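Variant surface glycoprotein MITAT 1.1 (PDB 5LY9) forms, as a GPI-anchored protein whose N-terminal domain this is, the trypanosome surface coat whose antigenic variation lets the parasite evade host immunity. Local coordinates at residues S25-N30 against E256-D261; E107-L112 against C145-P150. All blocks are in the same frame, centred on the assembly; numbering follows the deposited sequence.

How the contacts relate
From the N terminus the chain passes through helix 24-55, whose first turns supply one side of contact 1, and then follows helix 62-114, near whose end lies 107-112. Contact 2 closes first, when the chain returns past the small sheet of strands 135-136, 139-140 and 143-144 to 145-150. Contact 1 closes much later, at 256-261 after helix 244-254, and its far larger loop encloses that of contact 2. Each contact thus docks a distant loop on a different one of two consecutive long helices. Their centres lie about 25 Å apart, and both reach the second subunit.

Contact 1: S25-N30 against E256-D261; sequences SGEMLN and EAKAKD
Met28 of helix 24-55 lays its terminal methyl over the flat face of the Glu256 carboxylate, with CE 3.3 Å from CD of Glu256 and 3.5 Å from each of its oxygens OE1 and OE2. A side chain bent at chi2 (-62°) and chi3 (90°) swings the thioether there, and SD lies 3.7 Å from CG of Glu256. The carboxylate oxygens have polar partners as well: OE2 is hydrogen-bonded to Ser94 OG of helix 62-114, and OE1 makes a salt bridge to Arg159.

Charged groups surround this contact. Within the loop, Lys258 NZ reaches OE1 of Glu256 in a salt bridge of 3.1 Å, nearly in line with the C-O bond. No direct bond joins Lys258 to Glu27; instead a water donates to Glu27 OE1 at 2.6 Å and accepts from Lys258 NZ at 2.8 Å. Arg159 pairs with Glu27 too, probably easing the closeness of the two carboxylates, and Glu27 OE2 accepts Ala157 N-H.

Lys258 N meets Asp261 OD2 from above the carboxylate plane, and Asp261 N returns to Lys258 O, closing a type I beta turn that rests on helix 24-55, while Glu256 and Ala257 bind helix 62-114 of this A-type VSG domain.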
loop_
_atom_site.group_PDB
_atom_site.type_symbol
_atom_site.label_atom_id
_atom_site.label_comp_id
_atom_site.label_asym_id
_atom_site.label_seq_id
_atom_site.Cartn_x
_atom_site.Cartn_y
_atom_site.Cartn_z
ATOM N N SER A 25 -0.656 -8.812 2.419
ATOM C CA SER A 25 -1.162 -7.721 1.568
ATOM C C SER A 25 -2.550 -7.336 1.957
ATOM O O SER A 25 -2.888 -6.136 2.139
ATOM C CB SER A 25 -1.063 -8.040 0.086
ATOM O OG SER A 25 0.326 -8.258 -0.185
ATOM N N GLY A 26 -3.398 -8.365 2.074
ATOM C CA GLY A 26 -4.760 -8.196 2.533
ATOM C C GLY A 26 -4.925 -7.631 3.925
ATOM O O GLY A 26 -5.840 -6.828 4.192
ATOM N N GLU A 27 -4.020 -8.013 4.805
ATOM C CA GLU A 27 -4.043 -7.433 6.134
ATOM C C GLU A 27 -3.610 -5.993 6.072
ATOM O O GLU A 27 -4.226 -5.181 6.762
ATOM C CB GLU A 27 -3.227 -8.237 7.169
ATOM C CG GLU A 27 -3.102 -7.471 8.470
ATOM C CD GLU A 27 -2.771 -8.291 9.708
ATOM O OE1 GLU A 27 -2.123 -7.679 10.621
ATOM O OE2 GLU A 27 -3.302 -9.446 9.867
ATOM N N MET A 28 -2.628 -5.654 5.237
ATOM C CA MET A 28 -2.308 -4.287 5.029
ATOM C C MET A 28 -3.489 -3.456 4.432
ATOM O O MET A 28 -3.710 -2.268 4.817
ATOM C CB MET A 28 -1.003 -4.150 4.255
ATOM C CG MET A 28 0.210 -4.616 5.025
ATOM S SD MET A 28 0.461 -3.633 6.532
ATOM C CE MET A 28 -0.462 -4.478 7.813
ATOM N N LEU A 29 -4.263 -4.018 3.529
ATOM C CA LEU A 29 -5.466 -3.319 3.083
ATOM C C LEU A 29 -6.430 -3.069 4.202
ATOM O O LEU A 29 -6.889 -1.911 4.394
ATOM C CB LEU A 29 -6.198 -4.096 1.990
ATOM C CG LEU A 29 -7.523 -3.555 1.496
ATOM C CD1 LEU A 29 -7.389 -2.141 1.000
ATOM C CD2 LEU A 29 -8.110 -4.598 0.487
ATOM N N ASN A 30 -6.683 -4.106 4.990
ATOM C CA ASN A 30 -7.584 -3.979 6.100
ATOM C C ASN A 30 -7.082 -2.880 7.063
ATOM O O ASN A 30 -7.858 -2.022 7.534
ATOM C CB ASN A 30 -7.708 -5.263 6.885
ATOM C CG ASN A 30 -8.857 -5.165 7.898
ATOM O OD1 ASN A 30 -10.020 -5.093 7.509
ATOM N ND2 ASN A 30 -8.514 -5.083 9.187
ATOM N N GLU A 256 4.811 -1.917 10.815
ATOM C CA GLU A 256 3.525 -1.585 10.211
ATOM C C GLU A 256 2.814 -0.557 11.079
ATOM O O GLU A 256 2.652 -0.729 12.323
ATOM C CB GLU A 256 2.630 -2.800 10.147
ATOM C CG GLU A 256 3.123 -3.820 9.161
ATOM C CD GLU A 256 2.462 -5.193 9.266
ATOM O OE1 GLU A 256 1.843 -5.454 10.274
ATOM O OE2 GLU A 256 2.619 -6.018 8.307
ATOM N N ALA A 257 2.280 0.486 10.415
ATOM C CA ALA A 257 1.318 1.420 11.076
ATOM C C ALA A 257 0.007 0.675 11.341
ATOM O O ALA A 257 -0.460 -0.066 10.490
ATOM C CB ALA A 257 1.032 2.624 10.180
ATOM N N LYS A 258 -0.598 0.964 12.476
ATOM C CA LYS A 258 -1.831 0.377 12.904
ATOM C C LYS A 258 -2.849 1.443 13.193
ATOM O O LYS A 258 -2.528 2.547 13.683
ATOM C CB LYS A 258 -1.628 -0.398 14.183
ATOM C CG LYS A 258 -0.450 -1.404 14.278
ATOM C CD LYS A 258 -0.709 -2.654 13.524
ATOM C CE LYS A 258 0.542 -3.517 13.522
ATOM N NZ LYS A 258 0.267 -4.815 12.825
ATOM N N ALA A 259 -4.095 1.110 12.943
ATOM C CA ALA A 259 -5.188 1.996 13.204
ATOM C C ALA A 259 -5.286 2.404 14.662
ATOM O O ALA A 259 -5.663 3.559 14.986
ATOM C CB ALA A 259 -6.486 1.340 12.736
ATOM N N LYS A 260 -4.900 1.515 15.556
ATOM C CA LYS A 260 -4.835 1.825 16.967
ATOM C C LYS A 260 -3.703 2.736 17.416
ATOM O O LYS A 260 -3.684 3.096 18.584
ATOM C CB LYS A 260 -4.775 0.523 17.796
ATOM C CG LYS A 260 -3.453 -0.142 17.761
ATOM C CD LYS A 260 -3.437 -1.550 18.389
ATOM C CE LYS A 260 -2.160 -2.206 17.925
ATOM N NZ LYS A 260 -1.037 -1.441 18.511
ATOM N N ASP A 261 -2.811 3.158 16.511
ATOM C CA ASP A 261 -1.686 3.988 16.862
ATOM C C ASP A 261 -2.189 5.370 17.295
ATOM O O ASP A 261 -3.246 5.816 16.880
ATOM C CB ASP A 261 -0.663 4.144 15.706
ATOM C CG ASP A 261 0.133 2.857 15.412
ATOM O OD1 ASP A 261 0.058 1.918 16.205
ATOM O OD2 ASP A 261 0.847 2.864 14.380
HETATM O O HOH W 1 -1.747 -5.067 10.827
#

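Contact 2: E107-L112 against C145-P150; sequences EFLNLL and CALSMP. With GOL (glycerol), chain E.
An inverse gamma turn centred on Leu147 presses this leucine against Leu109 and Asn110 near the C-terminal end of helix 62-114, just after the chain has left the small sheet ending in strand 143-144. The turn is closed by a weak bond from Ser148 N to Ala146 O.

The two branches of Leu147 have different neighbours. CD1 lies against the helix backbone, 3.8 Å from N of Asn110 and 3.9 Å from CB of that residue, while CD2 meets CD1 of Leu109 at 4.1 Å. The two leucine side chains cross at about a right angle. With CG beside its backbone N (chi1 -71°), Leu109 also carries CD1 to 4.1 Å from SG of Cys145, so one methyl touches both the leucine and the sulfur. That sulfur is bonded to Cys15 of helix 8-21, and the apolar patch therefore lies beside a covalent link to a second helix. Leu147 also touches Asp106 and Glu113 of helix 62-114.

Beside the patch, a glycerol, probably from the crystallisation liquor, bridges Leu147 and Glu107. Its O1 and O2 both donate to Leu147 O, at 2.8 and 2.7 Å, and its O3 donates to OE1 of Glu107, at 2.7 Å. Glu107 also accepts backbone N-H groups of Leu214 and Ala215 of the second subunit, and Asn110 ND2 donates to Lys212 O of the second subunit.

No hydrogen bond joins the two segments directly. Between them cohesion rests on van der Waals contact of methyls with each other, with the cysteine sulfur and with the helix backbone at Asn110, while the polar ends of Glu107 and Asn110 serve the dimer interface.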
loop_
_atom_site.group_PDB
_atom_site.type_symbol
_atom_site.label_atom_id
_atom_site.label_comp_id
_atom_site.label_asym_id
_atom_site.label_seq_id
_atom_site.Cartn_x
_atom_site.Cartn_y
_atom_site.Cartn_z
ATOM N N GLU A 107 8.981 -19.895 -5.862
ATOM C CA GLU A 107 9.733 -20.294 -7.074
ATOM C C GLU A 107 10.678 -21.449 -6.713
ATOM O O GLU A 107 10.797 -22.452 -7.461
ATOM C CB GLU A 107 10.443 -19.103 -7.678
ATOM C CG GLU A 107 11.301 -19.370 -8.915
ATOM C CD GLU A 107 10.503 -19.738 -10.161
ATOM O OE1 GLU A 107 9.300 -19.292 -10.231
ATOM O OE2 GLU A 107 11.155 -20.371 -11.083
ATOM N N PHE A 108 11.391 -21.327 -5.598
ATOM C CA PHE A 108 12.374 -22.382 -5.242
ATOM C C PHE A 108 11.639 -23.673 -4.861
ATOM O O PHE A 108 12.056 -24.778 -5.268
ATOM C CB PHE A 108 13.401 -21.956 -4.229
ATOM C CG PHE A 108 14.597 -22.818 -4.229
ATOM C CD1 PHE A 108 15.565 -22.685 -5.262
ATOM C CD2 PHE A 108 14.707 -23.857 -3.347
ATOM C CE1 PHE A 108 16.641 -23.507 -5.295
ATOM C CE2 PHE A 108 15.813 -24.685 -3.388
ATOM C CZ PHE A 108 16.735 -24.552 -4.351
ATOM N N LEU A 109 10.597 -23.568 -4.033
ATOM C CA LEU A 109 9.830 -24.769 -3.693
ATOM C C LEU A 109 9.241 -25.444 -4.932
ATOM O O LEU A 109 9.263 -26.675 -5.035
ATOM C CB LEU A 109 8.701 -24.512 -2.681
ATOM C CG LEU A 109 9.081 -24.213 -1.227
ATOM C CD1 LEU A 109 7.850 -23.850 -0.455
ATOM C CD2 LEU A 109 9.768 -25.350 -0.508
ATOM N N ASN A 110 8.691 -24.642 -5.842
ATOM C CA ASN A 110 8.162 -25.163 -7.078
ATOM C C ASN A 110 9.261 -25.913 -7.856
ATOM O O ASN A 110 8.985 -27.000 -8.446
ATOM C CB ASN A 110 7.580 -24.063 -7.956
ATOM C CG ASN A 110 7.047 -24.580 -9.294
ATOM O OD1 ASN A 110 5.987 -25.188 -9.339
ATOM N ND2 ASN A 110 7.799 -24.388 -10.348
ATOM N N LEU A 111 10.485 -25.339 -7.896
ATOM C CA LEU A 111 11.528 -25.974 -8.684
ATOM C C LEU A 111 11.871 -27.341 -8.032
ATOM O O LEU A 111 11.942 -28.342 -8.723
ATOM C CB LEU A 111 12.790 -25.084 -8.735
ATOM C CG LEU A 111 13.993 -25.764 -9.360
ATOM C CD1 LEU A 111 13.710 -26.131 -10.826
ATOM C CD2 LEU A 111 15.183 -24.882 -9.263
ATOM N N LEU A 112 12.026 -27.384 -6.711
ATOM C CA LEU A 112 12.330 -28.626 -6.037
ATOM C C LEU A 112 11.222 -29.631 -6.275
ATOM O O LEU A 112 11.515 -30.831 -6.543
ATOM C CB LEU A 112 12.561 -28.471 -4.553
ATOM C CG LEU A 112 13.793 -27.709 -4.123
ATOM C CD1 LEU A 112 13.863 -27.590 -2.594
ATOM C CD2 LEU A 112 15.000 -28.303 -4.728
ATOM N N CYS A 145 0.272 -25.737 1.018
ATOM C CA CYS A 145 1.432 -25.186 0.328
ATOM C C CYS A 145 1.052 -24.719 -1.083
ATOM O O CYS A 145 1.468 -25.337 -2.091
ATOM C CB CYS A 145 2.521 -26.239 0.306
ATOM S SG CYS A 145 4.179 -25.538 0.121
ATOM N N ALA A 146 0.270 -23.651 -1.136
ATOM C CA ALA A 146 -0.248 -23.158 -2.397
ATOM C C ALA A 146 0.860 -22.205 -2.843
ATOM O O ALA A 146 1.097 -21.118 -2.218
ATOM C CB ALA A 146 -1.573 -22.442 -2.269
ATOM N N LEU A 147 1.440 -22.528 -3.964
ATOM C CA LEU A 147 2.576 -21.646 -4.458
ATOM C C LEU A 147 1.910 -20.600 -5.376
ATOM O O LEU A 147 2.127 -20.548 -6.595
ATOM C CB LEU A 147 3.549 -22.499 -5.161
ATOM C CG LEU A 147 4.039 -23.659 -4.329
ATOM C CD1 LEU A 147 5.013 -24.543 -5.068
ATOM C CD2 LEU A 147 4.703 -23.143 -3.055
ATOM N N SER A 148 1.058 -19.792 -4.740
ATOM C CA SER A 148 0.275 -18.796 -5.433
ATOM C C SER A 148 -0.034 -17.658 -4.498
ATOM O O SER A 148 0.087 -17.819 -3.283
ATOM C CB SER A 148 -1.074 -19.384 -5.954
ATOM O OG SER A 148 -1.820 -19.930 -4.888
ATOM N N MET A 149 -0.511 -16.533 -5.039
ATOM C CA MET A 149 -0.832 -15.379 -4.250
ATOM C C MET A 149 -2.316 -15.132 -4.382
ATOM O O MET A 149 -2.842 -15.099 -5.513
ATOM C CB MET A 149 -0.054 -14.137 -4.751
ATOM C CG MET A 149 -0.368 -12.809 -4.053
ATOM S SD MET A 149 0.205 -12.759 -2.374
ATOM C CE MET A 149 1.947 -12.393 -2.651
ATOM N N PRO A 150 -3.050 -14.920 -3.232
ATOM C CA PRO A 150 -4.492 -14.775 -3.391
ATOM C C PRO A 150 -4.884 -13.349 -3.795
ATOM O O PRO A 150 -4.053 -12.434 -3.761
ATOM C CB PRO A 150 -5.048 -15.082 -2.003
ATOM C CG PRO A 150 -3.938 -14.599 -1.139
ATOM C CD PRO A 150 -2.686 -15.101 -1.838
HETATM C C1 GOL E . 4.562 -21.906 -8.637
HETATM O O1 GOL E . 3.132 -22.002 -8.721
HETATM C C2 GOL E . 5.005 -20.460 -8.803
HETATM O O2 GOL E . 4.447 -19.702 -7.736
HETATM C C3 GOL E . 6.492 -20.321 -8.641
HETATM O O3 GOL E . 7.208 -20.894 -9.751
#